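Local structure of trans-2-enoyl-CoA reductase [NADH] (Treponema denticola ATCC 35405, 4GGO) at residues S269-V281 with I330-E344. The protein catalyses the NADH-dependent reduction of the carbon-carbon double bond of trans-2-enoyl-CoA substrates such as crotonyl-CoA, a step of bacterial fatty acid synthesis. Sequence-based numbering, arbitrary orientation.
Sequences SIRAFVSVNKGLV and IPVDEENRIRIDDWE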
loop_
_atom_site.group_PDB
_atom_site.type_symbol
_atom_site.label_atom_id
_atom_site.label_comp_id
_atom_site.label_asym_id
_atom_site.label_seq_id
_atom_site.Cartn_x
_atom_site.Cartn_y
_atom_site.Cartn_z
ATOM N N SER A 269 -20.965 10.040 13.240
ATOM C CA SER A 269 -19.880 10.116 14.206
ATOM C C SER A 269 -18.569 9.594 13.626
ATOM O O SER A 269 -17.647 9.259 14.370
ATOM C CB SER A 269 -20.241 9.317 15.458
ATOM O OG SER A 269 -20.413 7.943 15.154
ATOM N N ILE A 270 -18.487 9.521 12.302
ATOM C CA ILE A 270 -17.300 8.976 11.651
ATOM C C ILE A 270 -16.773 9.894 10.549
ATOM O O ILE A 270 -17.498 10.749 10.035
ATOM C CB ILE A 270 -17.567 7.563 11.077
ATOM C CG1 ILE A 270 -16.344 6.665 11.267
ATOM C CG2 ILE A 270 -17.979 7.634 9.609
ATOM C CD1 ILE A 270 -16.583 5.223 10.876
ATOM N N ARG A 271 -15.503 9.718 10.201
ATOM C CA ARG A 271 -14.885 10.475 9.120
ATOM C C ARG A 271 -14.187 9.531 8.144
ATOM O O ARG A 271 -13.040 9.139 8.357
ATOM C CB ARG A 271 -13.898 11.505 9.676
ATOM C CG ARG A 271 -14.564 12.652 10.426
ATOM C CD ARG A 271 -13.543 13.640 10.969
ATOM N NE ARG A 271 -12.727 13.059 12.032
ATOM C CZ ARG A 271 -11.768 13.711 12.681
ATOM N NH1 ARG A 271 -11.498 14.973 12.375
ATOM N NH2 ARG A 271 -11.077 13.102 13.635
ATOM N N ALA A 272 -14.895 9.167 7.080
ATOM C CA ALA A 272 -14.381 8.221 6.094
ATOM C C ALA A 272 -13.883 8.930 4.840
ATOM O O ALA A 272 -14.534 9.842 4.330
ATOM C CB ALA A 272 -15.451 7.204 5.734
ATOM N N PHE A 273 -12.725 8.504 4.344
ATOM C CA PHE A 273 -12.146 9.092 3.143
ATOM C C PHE A 273 -11.504 8.033 2.264
ATOM O O PHE A 273 -10.996 7.027 2.756
ATOM C CB PHE A 273 -11.063 10.113 3.503
ATOM C CG PHE A 273 -11.517 11.196 4.434
ATOM C CD1 PHE A 273 -12.097 12.353 3.941
ATOM C CD2 PHE A 273 -11.337 11.072 5.801
ATOM C CE1 PHE A 273 -12.507 13.359 4.796
ATOM C CE2 PHE A 273 -11.743 12.073 6.662
ATOM C CZ PHE A 273 -12.329 13.218 6.159
ATOM N N VAL A 274 -11.525 8.268 0.959
ATOM C CA VAL A 274 -10.623 7.563 0.068
ATOM C C VAL A 274 -9.364 8.408 -0.022
ATOM O O VAL A 274 -9.434 9.606 -0.295
ATOM C CB VAL A 274 -11.215 7.377 -1.340
ATOM C CG1 VAL A 274 -10.147 6.870 -2.300
ATOM C CG2 VAL A 274 -12.396 6.419 -1.299
ATOM N N SER A 275 -8.216 7.797 0.240
ATOM C CA SER A 275 -6.948 8.502 0.126
ATOM C C SER A 275 -6.243 8.079 -1.152
ATOM O O SER A 275 -5.840 6.923 -1.296
ATOM C CB SER A 275 -6.057 8.222 1.338
ATOM O OG SER A 275 -4.841 8.946 1.248
ATOM N N VAL A 276 -6.113 9.012 -2.088
ATOM C CA VAL A 276 -5.435 8.733 -3.344
ATOM C C VAL A 276 -3.942 8.966 -3.171
ATOM O O VAL A 276 -3.500 10.096 -2.960
ATOM C CB VAL A 276 -5.967 9.610 -4.490
ATOM C CG1 VAL A 276 -5.441 9.104 -5.826
ATOM C CG2 VAL A 276 -7.487 9.616 -4.486
ATOM N N ASN A 277 -3.171 7.887 -3.249
ATOM C CA ASN A 277 -1.731 7.959 -3.049
ATOM C C ASN A 277 -0.970 8.001 -4.371
ATOM O O ASN A 277 -1.564 7.880 -5.443
ATOM C CB ASN A 277 -1.254 6.781 -2.199
ATOM C CG ASN A 277 -1.880 6.769 -0.814
ATOM O OD1 ASN A 277 -2.761 7.575 -0.508
ATOM N ND2 ASN A 277 -1.430 5.846 0.028
ATOM N N LYS A 278 0.347 8.174 -4.289
ATOM C CA LYS A 278 1.175 8.248 -5.487
ATOM C C LYS A 278 1.424 6.864 -6.076
ATOM O O LYS A 278 1.160 5.846 -5.434
ATOM C CB LYS A 278 2.510 8.934 -5.187
ATOM C CG LYS A 278 3.524 8.049 -4.475
ATOM C CD LYS A 278 4.826 8.795 -4.216
ATOM C CE LYS A 278 5.564 9.112 -5.509
ATOM N NZ LYS A 278 6.107 7.883 -6.154
ATOM N N GLY A 279 1.936 6.835 -7.302
ATOM C CA GLY A 279 2.257 5.584 -7.960
ATOM C C GLY A 279 3.528 4.973 -7.410
ATOM O O GLY A 279 4.459 5.684 -7.032
ATOM N N LEU A 280 3.563 3.648 -7.364
ATOM C CA LEU A 280 4.717 2.928 -6.842
ATOM C C LEU A 280 4.804 1.548 -7.477
ATOM O O LEU A 280 3.834 1.066 -8.064
ATOM C CB LEU A 280 4.625 2.783 -5.320
ATOM C CG LEU A 280 3.705 1.680 -4.784
ATOM C CD1 LEU A 280 4.031 1.367 -3.334
ATOM C CD2 LEU A 280 2.236 2.056 -4.922
ATOM N N VAL A 281 5.966 0.916 -7.355
ATOM C CA VAL A 281 6.148 -0.433 -7.865
ATOM C C VAL A 281 5.347 -1.418 -7.026
ATOM O O VAL A 281 5.552 -1.525 -5.817
ATOM C CB VAL A 281 7.628 -0.856 -7.844
ATOM C CG1 VAL A 281 7.772 -2.299 -8.310
ATOM C CG2 VAL A 281 8.461 0.077 -8.707
ATOM N N ILE A 330 -8.935 18.540 7.519
ATOM C CA ILE A 330 -8.479 17.444 6.677
ATOM C C ILE A 330 -8.747 17.818 5.224
ATOM O O ILE A 330 -9.860 17.642 4.728
ATOM C CB ILE A 330 -9.181 16.114 7.017
ATOM C CG1 ILE A 330 -8.930 15.734 8.477
ATOM C CG2 ILE A 330 -8.693 15.002 6.099
ATOM C CD1 ILE A 330 -9.538 14.401 8.875
ATOM N N PRO A 331 -7.725 18.363 4.547
ATOM C CA PRO A 331 -7.830 18.838 3.164
ATOM C C PRO A 331 -8.253 17.727 2.214
ATOM O O PRO A 331 -7.680 16.638 2.235
ATOM C CB PRO A 331 -6.402 19.291 2.839
ATOM C CG PRO A 331 -5.791 19.592 4.164
ATOM C CD PRO A 331 -6.378 18.581 5.101
ATOM N N VAL A 332 -9.261 18.009 1.398
ATOM C CA VAL A 332 -9.758 17.050 0.424
ATOM C C VAL A 332 -9.998 17.755 -0.902
ATOM O O VAL A 332 -10.123 18.978 -0.944
ATOM C CB VAL A 332 -11.079 16.409 0.890
ATOM C CG1 VAL A 332 -10.837 15.470 2.068
ATOM C CG2 VAL A 332 -12.091 17.488 1.252
ATOM N N ASP A 333 -10.059 16.988 -1.984
ATOM C CA ASP A 333 -10.393 17.569 -3.277
ATOM C C ASP A 333 -11.889 17.847 -3.369
ATOM O O ASP A 333 -12.623 17.687 -2.394
ATOM C CB ASP A 333 -9.915 16.687 -4.441
ATOM C CG ASP A 333 -10.500 15.280 -4.407
ATOM O OD1 ASP A 333 -11.471 15.030 -3.663
ATOM O OD2 ASP A 333 -9.985 14.416 -5.147
ATOM N N GLU A 334 -12.333 18.252 -4.551
ATOM C CA GLU A 334 -13.731 18.593 -4.782
ATOM C C GLU A 334 -14.666 17.383 -4.680
ATOM O O GLU A 334 -15.886 17.535 -4.643
ATOM C CB GLU A 334 -13.895 19.291 -6.139
ATOM C CG GLU A 334 -13.281 18.545 -7.321
ATOM C CD GLU A 334 -11.763 18.650 -7.371
ATOM O OE1 GLU A 334 -11.207 19.561 -6.723
ATOM O OE2 GLU A 334 -11.128 17.812 -8.045
ATOM N N GLU A 335 -14.092 16.184 -4.629
ATOM C CA GLU A 335 -14.881 14.966 -4.477
ATOM C C GLU A 335 -14.700 14.344 -3.094
ATOM O O GLU A 335 -14.947 13.152 -2.906
ATOM C CB GLU A 335 -14.525 13.948 -5.566
ATOM C CG GLU A 335 -14.902 14.379 -6.977
ATOM C CD GLU A 335 -16.403 14.483 -7.184
ATOM O OE1 GLU A 335 -17.159 13.839 -6.425
ATOM O OE2 GLU A 335 -16.829 15.209 -8.107
ATOM N N ASN A 336 -14.263 15.161 -2.139
ATOM C CA ASN A 336 -14.064 14.731 -0.753
ATOM C C ASN A 336 -13.045 13.603 -0.581
ATOM O O ASN A 336 -13.135 12.814 0.359
ATOM C CB ASN A 336 -15.396 14.353 -0.097
ATOM C CG ASN A 336 -16.366 15.516 -0.035
ATOM O OD1 ASN A 336 -16.217 16.420 0.787
ATOM N ND2 ASN A 336 -17.370 15.496 -0.904
ATOM N N ARG A 337 -12.075 13.537 -1.486
ATOM C CA ARG A 337 -11.003 12.557 -1.391
ATOM C C ARG A 337 -9.728 13.220 -0.891
ATOM O O ARG A 337 -9.411 14.345 -1.279
ATOM C CB ARG A 337 -10.736 11.918 -2.758
ATOM C CG ARG A 337 -11.933 11.208 -3.368
ATOM C CD ARG A 337 -11.644 10.757 -4.795
ATOM N NE ARG A 337 -11.267 11.877 -5.653
ATOM C CZ ARG A 337 -11.423 11.894 -6.974
ATOM N NH1 ARG A 337 -11.959 10.850 -7.592
ATOM N NH2 ARG A 337 -11.050 12.958 -7.674
ATOM N N ILE A 338 -8.999 12.526 -0.024
ATOM C CA ILE A 338 -7.677 12.983 0.383
ATOM C C ILE A 338 -6.702 12.714 -0.759
ATOM O O ILE A 338 -6.680 11.617 -1.314
ATOM C CB ILE A 338 -7.196 12.268 1.659
ATOM C CG1 ILE A 338 -8.109 12.609 2.839
ATOM C CG2 ILE A 338 -5.757 12.650 1.977
ATOM C CD1 ILE A 338 -7.721 11.928 4.133
ATOM N N ARG A 339 -5.908 13.721 -1.114
ATOM C CA ARG A 339 -4.977 13.601 -2.230
ATOM C C ARG A 339 -3.531 13.804 -1.795
ATOM O O ARG A 339 -3.123 14.922 -1.486
ATOM C CB ARG A 339 -5.322 14.617 -3.325
ATOM C CG ARG A 339 -6.750 14.537 -3.835
ATOM C CD ARG A 339 -7.011 13.220 -4.548
ATOM N NE ARG A 339 -6.224 13.090 -5.772
ATOM C CZ ARG A 339 -6.637 13.488 -6.971
ATOM N NH1 ARG A 339 -7.831 14.046 -7.111
ATOM N NH2 ARG A 339 -5.856 13.327 -8.031
ATOM N N ILE A 340 -2.755 12.726 -1.770
ATOM C CA ILE A 340 -1.316 12.846 -1.561
ATOM C C ILE A 340 -0.563 12.413 -2.814
ATOM O O ILE A 340 0.646 12.177 -2.780
ATOM C CB ILE A 340 -0.819 12.074 -0.321
ATOM C CG1 ILE A 340 -1.124 10.581 -0.448
ATOM C CG2 ILE A 340 -1.437 12.652 0.947
ATOM C CD1 ILE A 340 -0.579 9.755 0.700
ATOM N N ASP A 341 -1.296 12.312 -3.917
ATOM C CA ASP A 341 -0.692 12.151 -5.233
ATOM C C ASP A 341 -0.580 13.526 -5.881
ATOM O O ASP A 341 -0.379 13.647 -7.091
ATOM C CB ASP A 341 -1.536 11.220 -6.105
ATOM C CG ASP A 341 -2.944 11.741 -6.327
ATOM O OD1 ASP A 341 -3.423 12.552 -5.507
ATOM O OD2 ASP A 341 -3.578 11.333 -7.322
ATOM N N ASP A 342 -0.719 14.562 -5.060
ATOM C CA ASP A 342 -0.732 15.938 -5.545
ATOM C C ASP A 342 0.613 16.374 -6.126
ATOM O O ASP A 342 0.658 17.178 -7.054
ATOM C CB ASP A 342 -1.201 16.901 -4.447
ATOM C CG ASP A 342 -0.441 16.724 -3.143
ATOM O OD1 ASP A 342 0.192 15.666 -2.949
ATOM O OD2 ASP A 342 -0.484 17.648 -2.305
ATOM N N TRP A 343 1.704 15.840 -5.587
ATOM C CA TRP A 343 3.029 16.136 -6.123
ATOM C C TRP A 343 3.258 15.390 -7.436
ATOM O O TRP A 343 3.881 15.916 -8.356
ATOM C CB TRP A 343 4.120 15.771 -5.114
ATOM C CG TRP A 343 4.083 16.585 -3.853
ATOM C CD1 TRP A 343 3.231 17.612 -3.559
ATOM C CD2 TRP A 343 4.943 16.441 -2.717
ATOM N NE1 TRP A 343 3.506 18.114 -2.308
ATOM C CE2 TRP A 343 4.553 17.411 -1.771
ATOM C CE3 TRP A 343 6.007 15.587 -2.408
ATOM C CZ2 TRP A 343 5.187 17.548 -0.537
ATOM C CZ3 TRP A 343 6.633 15.724 -1.182
ATOM C CH2 TRP A 343 6.223 16.697 -0.263
ATOM N N GLU A 344 2.753 14.162 -7.515
ATOM C CA GLU A 344 2.871 13.367 -8.733
ATOM C C GLU A 344 2.109 14.005 -9.888
ATOM O O GLU A 344 2.611 14.083 -11.010
ATOM C CB GLU A 344 2.363 11.938 -8.509
ATOM C CG GLU A 344 2.161 11.155 -9.806
ATOM C CD GLU A 344 1.771 9.708 -9.571
ATOM O OE1 GLU A 344 1.795 9.269 -8.405
ATOM O OE2 GLU A 344 1.449 9.006 -10.555
HETATM O O HOH W 1 -15.232 11.695 2.284
HETATM O O HOH W 2 -13.597 9.988 -0.070
HETATM O O HOH W 3 -2.942 9.034 -8.143
#
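S275 pairs with I338 and V276 with R339 where the short strand 338-339 lies parallel to strand 270-276, forming one edge of the seven-stranded Rossmann-type sheet. The backbone of I338 bonds to the residues on both sides of S275: I338 N donates to V274 O (3.0 Å), while I338 O accepts from V276 N (2.8 Å). I340 N then closes the ladder on V276 O.

On the sheet face of S275 and I338, which helix 311-323 covers through L318, the apolar contact continues back to F273. I338 CD1 meets F273 CB at 3.9 Å, I330 CG2 sits over one face of the ring, offset toward its rim, and N336 O lies at the ring edge. V332 CG1 touches F273 CE1 (3.8 Å). Ahead of strand 338-339, two waters bridge the segments, one linking A272 O to N336 O and the other V274 N to the same carbonyl.

On the other face, V276 and R339 lie side by side, V276 CG2 against R339 CD (3.6 Å). Bends at chi2 and chi3 (both -65°) fold R339 back along the valine and set its guanidinium between two carboxylates. It holds D341 side-on through NE and NH2, and R339 NH1 reaches the anti lone pair of D333 OD2 at 2.9 Å. R337 binds the same oxygen through NE and NH2, and its NH1 forms a salt bridge with E257. D333 OD1 meanwhile accepts from E335 N in an Asx turn and from R337 N, fixing the turn that leads into the strand.

Past the strands, towards the NAD-binding residues L280 and V281, E344 stretches out to the backbone. Its OE2 bonds to Y294 and the substrate-binding Y234, while the syn lone pair of E344 OE1 takes G279 N at 2.7 Å.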